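Local coordinates for beta-galactosidase BgaB (Bifidobacterium adolescentis, PDB 5VYM), which hydrolyses terminal non-reducing beta-D-galactose residues in beta-galactosides, especially Gal(beta1-4)Gal-containing oligosaccharides, this chain holding its trimerisation domain, at residues 143-148 and 175-180; 155-160 and 214-219. All blocks are in the same frame, centred on the assembly; numbering follows the deposited sequence.

Contact 1. Residues 143-148 and 175-180; sequences IRLSSA and VLATYA
Ser146 and Thr178 face each other as a hydrogen-bonded pair of an antiparallel ladder. Ser146 N reaches Thr178 O at 2.7 Å, and Thr178 N returns the bond to Ser146 O, also at 2.7 Å; both donors sit almost on the line of the carbonyl they meet. Thr178 turns OG1 between its own backbone N and carbonyl carbon (chi1 52°), from where it adds a weak bond to the same Ser146 O. Beside them Ser146 CB touches Ala180 CB. On the other face Leu145 and Tyr179 lie side by side and point the same way, Leu145 CD1 4.0 Å from Tyr179 CD1. Ile143 crosses the tyrosine at about a right angle, with CG2 3.9 Å from Tyr179 CB. At the far end Ala148 N bonds to Leu176 O at 3.0 Å from above the carbonyl plane, and Ala148 CB packs on Val175 CG1 at 3.8 Å. Leu176 and Ala177 form a classic beta bulge opposite Val195. Further out, Arg144 makes a salt bridge with Glu183, and Ser147 OG takes the N-H of Leu154. In the five-stranded antiparallel sheet, strand 143-147 runs between 158-163 and 174-180, and strand 193-200 flanks 174-180 on its far side.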
loop_
_atom_site.group_PDB
_atom_site.type_symbol
_atom_site.label_atom_id
_atom_site.label_comp_id
_atom_site.label_asym_id
_atom_site.label_seq_id
_atom_site.Cartn_x
_atom_site.Cartn_y
_atom_site.Cartn_z
ATOM N N ILE B 143 16.248 15.667 -21.806
ATOM C CA ILE B 143 16.022 14.274 -22.178
ATOM C C ILE B 143 14.690 14.174 -22.909
ATOM O O ILE B 143 13.718 14.843 -22.539
ATOM C CB ILE B 143 16.041 13.351 -20.939
ATOM C CG1 ILE B 143 17.438 13.315 -20.318
ATOM C CG2 ILE B 143 15.588 11.942 -21.295
ATOM C CD1 ILE B 143 17.574 12.310 -19.201
ATOM N N ARG B 144 14.644 13.342 -23.947
ATOM C CA ARG B 144 13.423 13.120 -24.705
ATOM C C ARG B 144 12.603 11.986 -24.098
ATOM O O ARG B 144 13.111 11.140 -23.358
ATOM C CB ARG B 144 13.734 12.790 -26.167
ATOM C CG ARG B 144 14.571 13.821 -26.891
ATOM C CD ARG B 144 14.625 13.503 -28.377
ATOM N NE ARG B 144 15.814 14.059 -29.015
ATOM C CZ ARG B 144 16.961 13.402 -29.154
ATOM N NH1 ARG B 144 17.075 12.161 -28.699
ATOM N NH2 ARG B 144 17.994 13.983 -29.749
ATOM N N LEU B 145 11.318 11.976 -24.436
ATOM C CA LEU B 145 10.396 10.925 -24.036
ATOM C C LEU B 145 9.923 10.160 -25.264
ATOM O O LEU B 145 9.884 10.698 -26.374
ATOM C CB LEU B 145 9.184 11.497 -23.292
ATOM C CG LEU B 145 9.314 11.874 -21.812
ATOM C CD1 LEU B 145 10.197 13.096 -21.610
ATOM C CD2 LEU B 145 7.936 12.104 -21.212
ATOM N N SER B 146 9.562 8.896 -25.053
ATOM C CA SER B 146 8.998 8.065 -26.105
ATOM C C SER B 146 7.819 7.289 -25.540
ATOM O O SER B 146 7.880 6.784 -24.416
ATOM C CB SER B 146 10.037 7.098 -26.686
ATOM O OG SER B 146 9.485 6.332 -27.742
ATOM N N SER B 147 6.746 7.202 -26.322
ATOM C CA SER B 147 5.540 6.520 -25.871
ATOM C C SER B 147 5.777 5.014 -25.835
ATOM O O SER B 147 6.195 4.419 -26.835
ATOM C CB SER B 147 4.366 6.861 -26.783
ATOM O OG SER B 147 3.974 8.213 -26.624
ATOM N N ALA B 148 5.516 4.399 -24.681
ATOM C CA ALA B 148 5.687 2.959 -24.549
ATOM C C ALA B 148 4.531 2.179 -25.157
ATOM O O ALA B 148 4.663 0.968 -25.372
ATOM C CB ALA B 148 5.853 2.578 -23.077
ATOM N N VAL B 175 3.042 1.119 -18.440
ATOM C CA VAL B 175 3.921 2.234 -18.772
ATOM C C VAL B 175 3.385 2.925 -20.017
ATOM O O VAL B 175 3.090 2.273 -21.026
ATOM C CB VAL B 175 5.364 1.749 -18.982
ATOM C CG1 VAL B 175 6.266 2.920 -19.345
ATOM C CG2 VAL B 175 5.871 1.050 -17.736
ATOM N N LEU B 176 3.249 4.247 -19.948
ATOM C CA LEU B 176 2.762 5.028 -21.077
ATOM C C LEU B 176 3.868 5.772 -21.810
ATOM O O LEU B 176 3.726 6.045 -23.006
ATOM C CB LEU B 176 1.701 6.030 -20.609
ATOM C CG LEU B 176 0.423 5.416 -20.029
ATOM C CD1 LEU B 176 -0.554 6.502 -19.612
ATOM C CD2 LEU B 176 -0.217 4.465 -21.028
ATOM N N ALA B 177 4.961 6.101 -21.125
ATOM C CA ALA B 177 6.073 6.796 -21.750
ATOM C C ALA B 177 7.359 6.440 -21.023
ATOM O O ALA B 177 7.365 6.212 -19.810
ATOM C CB ALA B 177 5.870 8.316 -21.751
ATOM N N THR B 178 8.449 6.387 -21.784
ATOM C CA THR B 178 9.775 6.133 -21.247
ATOM C C THR B 178 10.734 7.191 -21.766
ATOM O O THR B 178 10.474 7.855 -22.773
ATOM C CB THR B 178 10.299 4.741 -21.631
ATOM O OG1 THR B 178 10.187 4.563 -23.050
ATOM C CG2 THR B 178 9.511 3.654 -20.919
ATOM N N TYR B 179 11.852 7.345 -21.062
ATOM C CA TYR B 179 12.924 8.207 -21.535
ATOM C C TYR B 179 13.739 7.460 -22.582
ATOM O O TYR B 179 14.137 6.311 -22.369
ATOM C CB TYR B 179 13.814 8.648 -20.374
ATOM C CG TYR B 179 13.061 9.319 -19.249
ATOM C CD1 TYR B 179 12.468 10.561 -19.427
ATOM C CD2 TYR B 179 12.952 8.711 -18.004
ATOM C CE1 TYR B 179 11.779 11.178 -18.398
ATOM C CE2 TYR B 179 12.267 9.320 -16.970
ATOM C CZ TYR B 179 11.683 10.553 -17.171
ATOM O OH TYR B 179 11.000 11.160 -16.143
ATOM N N ALA B 180 13.976 8.110 -23.719
ATOM C CA ALA B 180 14.699 7.499 -24.822
ATOM C C ALA B 180 15.591 8.543 -25.476
ATOM O O ALA B 180 15.448 9.748 -25.247
ATOM C CB ALA B 180 13.740 6.884 -25.849
#

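Contact 2. Residues 155-160 and 214-219; sequences DGTTTR and VADLTK
Thr157 and Asp216 meet through van der Waals contact, their side chains sliding past each other in opposite directions. Thr157 CG2 lies 3.4 Å from Asp216 OD1, and Thr157 CB is 3.6 Å from Asp216 CG, which puts the carbon side of the threonine against the carboxylate. Its OG1 sits between the backbone N and the carbonyl carbon (chi1 62°) and is hydrogen-bonded to Leu154 O, within its own loop. One turn further along the helix Lys219 comes in with its aliphatic chain, CD standing 4.1 Å from Thr157 CG2.

No direct hydrogen bond joins the two segments; a water does the polar work. It is 2.7 Å from Asp216 OD2 and 2.8 Å from Thr158 O, bridging helix and strand, and it accepts a weak bond from Arg160 NH2.

Opposite charges also lie near each other without touching: Arg160 NH2 stands 5.7 Å from Asp216 OD2, while Arg160 NH1 forms a salt bridge with Glu142. Lys219 NZ approaches Asp155 O to 3.8 Å, too far to count as a bond.

Val214, Leu217 and Thr218 of the same helix pack on Asp37, Ala41 and Asp44 of the second subunit. The first turn of the helix and the more distant Arg160 would probably favour the ionised form of Asp216. The chemistry is therefore that of a modest surface junction, in which a water-bridged carboxylate and a threonine methyl join the helix to the sheet edge.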
loop_
_atom_site.group_PDB
_atom_site.type_symbol
_atom_site.label_atom_id
_atom_site.label_comp_id
_atom_site.label_asym_id
_atom_site.label_seq_id
_atom_site.Cartn_x
_atom_site.Cartn_y
_atom_site.Cartn_z
ATOM N N ASP B 155 5.643 11.316 -28.087
ATOM C CA ASP B 155 6.886 11.280 -28.843
ATOM C C ASP B 155 7.358 12.692 -29.167
ATOM O O ASP B 155 6.556 13.587 -29.448
ATOM C CB ASP B 155 6.705 10.476 -30.130
ATOM C CG ASP B 155 6.700 8.981 -29.886
ATOM O OD1 ASP B 155 7.254 8.544 -28.855
ATOM O OD2 ASP B 155 6.149 8.242 -30.727
ATOM N N GLY B 156 8.676 12.889 -29.120
ATOM C CA GLY B 156 9.267 14.181 -29.385
ATOM C C GLY B 156 9.260 15.147 -28.222
ATOM O O GLY B 156 9.949 16.173 -28.288
ATOM N N THR B 157 8.511 14.861 -27.160
ATOM C CA THR B 157 8.499 15.734 -25.997
ATOM C C THR B 157 9.811 15.611 -25.229
ATOM O O THR B 157 10.502 14.591 -25.293
ATOM C CB THR B 157 7.319 15.395 -25.086
ATOM O OG1 THR B 157 7.456 14.055 -24.601
ATOM C CG2 THR B 157 6.009 15.516 -25.852
ATOM N N THR B 158 10.155 16.670 -24.501
ATOM C CA THR B 158 11.405 16.734 -23.758
ATOM C C THR B 158 11.120 17.129 -22.314
ATOM O O THR B 158 9.992 17.465 -21.947
ATOM C CB THR B 158 12.389 17.728 -24.393
ATOM O OG1 THR B 158 11.794 19.030 -24.443
ATOM C CG2 THR B 158 12.760 17.289 -25.803
ATOM N N THR B 159 12.167 17.083 -21.493
ATOM C CA THR B 159 12.054 17.470 -20.095
ATOM C C THR B 159 13.421 17.910 -19.592
ATOM O O THR B 159 14.447 17.355 -19.997
ATOM C CB THR B 159 11.507 16.322 -19.234
ATOM O OG1 THR B 159 11.489 16.714 -17.856
ATOM C CG2 THR B 159 12.357 15.065 -19.391
ATOM N N ARG B 160 13.427 18.921 -18.724
ATOM C CA ARG B 160 14.641 19.382 -18.064
ATOM C C ARG B 160 14.608 19.127 -16.563
ATOM O O ARG B 160 15.437 19.676 -15.828
ATOM C CB ARG B 160 14.868 20.869 -18.350
ATOM C CG ARG B 160 15.282 21.162 -19.784
ATOM C CD ARG B 160 14.642 22.443 -20.292
ATOM N NE ARG B 160 13.185 22.386 -20.206
ATOM C CZ ARG B 160 12.401 21.837 -21.129
ATOM N NH1 ARG B 160 12.932 21.292 -22.217
ATOM N NH2 ARG B 160 11.084 21.830 -20.965
ATOM N N VAL B 214 3.889 23.540 -20.946
ATOM C CA VAL B 214 2.452 23.542 -21.213
ATOM C C VAL B 214 2.147 22.879 -22.551
ATOM O O VAL B 214 1.149 22.161 -22.689
ATOM C CB VAL B 214 1.901 24.979 -21.152
ATOM C CG1 VAL B 214 0.411 24.994 -21.467
ATOM C CG2 VAL B 214 2.172 25.587 -19.783
ATOM N N ALA B 215 3.004 23.096 -23.550
ATOM C CA ALA B 215 2.773 22.502 -24.865
ATOM C C ALA B 215 2.808 20.980 -24.797
ATOM O O ALA B 215 1.889 20.304 -25.275
ATOM C CB ALA B 215 3.805 23.025 -25.865
ATOM N N ASP B 216 3.865 20.420 -24.202
ATOM C CA ASP B 216 3.957 18.968 -24.083
ATOM C C ASP B 216 2.955 18.429 -23.068
ATOM O O ASP B 216 2.419 17.329 -23.242
ATOM C CB ASP B 216 5.380 18.557 -23.702
ATOM C CG ASP B 216 6.389 18.858 -24.795
ATOM O OD1 ASP B 216 5.993 18.890 -25.980
ATOM O OD2 ASP B 216 7.579 19.060 -24.471
ATOM N N LEU B 217 2.689 19.189 -22.003
ATOM C CA LEU B 217 1.709 18.749 -21.016
ATOM C C LEU B 217 0.306 18.714 -21.604
ATOM O O LEU B 217 -0.519 17.892 -21.187
ATOM C CB LEU B 217 1.754 19.660 -19.789
ATOM C CG LEU B 217 1.041 19.173 -18.528
ATOM C CD1 LEU B 217 1.575 17.814 -18.107
ATOM C CD2 LEU B 217 1.212 20.188 -17.412
ATOM N N THR B 218 0.016 19.593 -22.567
ATOM C CA THR B 218 -1.271 19.540 -23.254
ATOM C C THR B 218 -1.401 18.261 -24.071
ATOM O O THR B 218 -2.488 17.676 -24.150
ATOM C CB THR B 218 -1.442 20.769 -24.149
ATOM O OG1 THR B 218 -1.175 21.955 -23.393
ATOM C CG2 THR B 218 -2.861 20.839 -24.692
ATOM N N LYS B 219 -0.302 17.813 -24.687
ATOM C CA LYS B 219 -0.307 16.536 -25.394
ATOM C C LYS B 219 -0.696 15.396 -24.460
ATOM O O LYS B 219 -1.522 14.544 -24.809
ATOM C CB LYS B 219 1.066 16.267 -26.008
ATOM C CG LYS B 219 1.359 17.015 -27.295
ATOM C CD LYS B 219 2.658 16.509 -27.906
ATOM C CE LYS B 219 2.857 17.016 -29.323
ATOM N NZ LYS B 219 4.013 16.343 -29.981
HETATM O O HOH W 1 8.670 19.877 -22.156
#

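From the N terminus, 143-148 comes first, followed by 155-160, then 175-180 and finally 214-219. Contact 1 closes a loop of 26 residues, and 155-160 lies within it; contact 2 closes one of 53 residues that takes in 175-180. The segments alternate, so the two loops cross, with neither enclosing the other. Their centres are 11 Å apart, and they meet directly where strand 143-147 pairs with the neighbouring strand 158-163: Leu145 N lies 2.9 Å from Thr157 O, and Ser147 N 2.9 Å from Asp155 OD1, both probable hydrogen bonds. Together they run from inside the antiparallel sheet, across its outer strand 158-163, to helix 214-225 near the C terminus.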